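Local coordinates for P22 protein (Trypanosoma brucei, PDB 3JV1) that acts as an accessory factor in RNA editing, specific for the transcript of cytochrome oxidase subunit II, at the interface of chains A and B. Sequence-based numbering; all coordinates share one arbitrary frame. Chains: chain A/B, P22 protein.

The interface of chains A and B. Residues chain A 78, 80, 83-85, 103, 144; chain B 177, 180.
B:Phe180 reaches from the long C-terminal helix 152-181 of one chain into a pocket of the neighbouring chain, where A:Phe103 meets it edge to face. The site is a compact example of an aromatic anchor: one side chain docks a helix end against a sheet, burying 105 Å² of B:Phe180 while each partner gives up far less. Strands 72-80, 83-92 and 95-104 of chain A, together with helix 135-146, line the pocket.

The two phenyl planes stand 71° apart with centroids 5.5 Å from each other. It is A:Phe103 that presents the edge: its CE1 lies to one face side of the B:Phe180 ring, 3.6 Å from CG and as near to CB, so the contact falls at the root of the ring and not over its centre. On B:Phe180, chi1 of -173° carries CG anti to the backbone N and extends the phenyl away from the helix axis into the pocket. One helical turn earlier, B:Ile177 uses CG1 to touch A:Phe103 CD1 at 4.0 Å, the two side chains running past each other in opposite directions. A:Phe103 is thereby met by B:Phe180 and B:Ile177 from successive turns of the helix.

Around the far rim of the B:Phe180 ring the surroundings turn polar. The backbone A:Asn80 O lies near the ring plane, 3.3 Å from CE1, a weak contact that may suit the slightly positive ring edge. A:Val78 O instead sits above the plane on the A:Phe103 side, 3.5 Å from CZ. The CB of A:Asn80 lies towards the face opposite A:Phe103, while A:Lys83 CB and A:Leu85 CB flank the ring on the A:Phe103 side.

Three chains make up the deposited assembly, which agrees with the trimers typical of the Mam33 family, so this docking may help hold the ring of subunits together. A:Tyr144, crossing at about a right angle, brings its phenol OH to 3.7 Å from B:Phe180 CE2.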
loop_
_atom_site.group_PDB
_atom_site.type_symbol
_atom_site.label_atom_id
_atom_site.label_comp_id
_atom_site.label_asym_id
_atom_site.label_seq_id
_atom_site.Cartn_x
_atom_site.Cartn_y
_atom_site.Cartn_z
ATOM N N VAL A 78 -3.052 -22.007 7.665
ATOM C CA VAL A 78 -3.395 -23.292 8.251
ATOM C C VAL A 78 -4.062 -22.888 9.552
ATOM O O VAL A 78 -3.409 -22.390 10.466
ATOM C CB VAL A 78 -2.148 -24.158 8.511
ATOM C CG1 VAL A 78 -2.560 -25.478 9.168
ATOM C CG2 VAL A 78 -1.428 -24.430 7.189
ATOM N N ASN A 80 -6.502 -23.742 12.888
ATOM C CA ASN A 80 -6.922 -24.790 13.806
ATOM C C ASN A 80 -6.994 -24.222 15.222
ATOM O O ASN A 80 -6.102 -23.488 15.655
ATOM C CB ASN A 80 -5.921 -25.952 13.740
ATOM C CG ASN A 80 -6.425 -27.204 14.430
ATOM O OD1 ASN A 80 -7.627 -27.419 14.537
ATOM N ND2 ASN A 80 -5.503 -28.050 14.879
ATOM N N LYS A 83 -6.496 -20.409 15.884
ATOM C CA LYS A 83 -5.196 -19.811 15.581
ATOM C C LYS A 83 -4.785 -20.158 14.153
ATOM O O LYS A 83 -5.344 -21.065 13.544
ATOM C CB LYS A 83 -4.136 -20.325 16.554
ATOM C CG LYS A 83 -4.443 -20.040 18.011
ATOM C CD LYS A 83 -3.350 -20.599 18.925
ATOM C CE LYS A 83 -3.687 -20.378 20.394
ATOM N NZ LYS A 83 -3.830 -18.926 20.716
ATOM N N ALA A 84 -3.806 -19.442 13.616
ATOM C CA ALA A 84 -3.360 -19.732 12.265
ATOM C C ALA A 84 -1.866 -19.567 12.037
ATOM O O ALA A 84 -1.224 -18.679 12.593
ATOM C CB ALA A 84 -4.122 -18.865 11.272
ATOM N N LEU A 85 -1.329 -20.454 11.208
ATOM C CA LEU A 85 0.067 -20.419 10.806
ATOM C C LEU A 85 -0.103 -19.832 9.406
ATOM O O LEU A 85 -0.804 -20.413 8.574
ATOM C CB LEU A 85 0.636 -21.835 10.700
ATOM C CG LEU A 85 1.986 -22.147 11.348
ATOM C CD1 LEU A 85 2.388 -23.573 10.994
ATOM C CD2 LEU A 85 3.041 -21.162 10.893
ATOM N N PHE A 103 2.807 -16.298 12.701
ATOM C CA PHE A 103 1.869 -17.024 13.527
ATOM C C PHE A 103 0.847 -16.017 14.031
ATOM O O PHE A 103 1.205 -14.946 14.508
ATOM C CB PHE A 103 2.529 -17.695 14.721
ATOM C CG PHE A 103 1.590 -18.596 15.469
ATOM C CD1 PHE A 103 1.240 -19.833 14.944
ATOM C CD2 PHE A 103 0.993 -18.177 16.654
ATOM C CE1 PHE A 103 0.305 -20.642 15.588
ATOM C CE2 PHE A 103 0.056 -18.981 17.302
ATOM C CZ PHE A 103 -0.286 -20.216 16.764
ATOM N N TYR A 144 5.954 -29.919 6.215
ATOM C CA TYR A 144 4.661 -29.683 6.851
ATOM C C TYR A 144 3.644 -29.237 5.778
ATOM O O TYR A 144 2.503 -29.702 5.745
ATOM C CB TYR A 144 4.827 -28.596 7.919
ATOM C CG TYR A 144 3.564 -28.168 8.625
ATOM C CD1 TYR A 144 3.083 -28.870 9.730
ATOM C CD2 TYR A 144 2.878 -27.021 8.222
ATOM C CE1 TYR A 144 1.956 -28.434 10.423
ATOM C CE2 TYR A 144 1.755 -26.579 8.902
ATOM C CZ TYR A 144 1.299 -27.282 9.999
ATOM O OH TYR A 144 0.192 -26.825 10.676
ATOM N N ILE B 177 4.421 -21.801 17.575
ATOM C CA ILE B 177 4.318 -22.711 16.438
ATOM C C ILE B 177 4.482 -24.142 16.935
ATOM O O ILE B 177 3.816 -25.052 16.456
ATOM C CB ILE B 177 5.373 -22.408 15.342
ATOM C CG1 ILE B 177 5.057 -21.068 14.675
ATOM C CG2 ILE B 177 5.357 -23.505 14.277
ATOM C CD1 ILE B 177 6.120 -20.600 13.710
ATOM N N PHE B 180 1.275 -25.175 18.512
ATOM C CA PHE B 180 0.296 -25.321 17.436
ATOM C C PHE B 180 0.437 -26.650 16.704
ATOM O O PHE B 180 -0.543 -27.349 16.461
ATOM C CB PHE B 180 0.451 -24.178 16.424
ATOM C CG PHE B 180 -0.623 -24.142 15.374
ATOM C CD1 PHE B 180 -1.904 -23.693 15.687
ATOM C CD2 PHE B 180 -0.353 -24.551 14.072
ATOM C CE1 PHE B 180 -2.901 -23.650 14.715
ATOM C CE2 PHE B 180 -1.336 -24.514 13.096
ATOM C CZ PHE B 180 -2.617 -24.061 13.418
#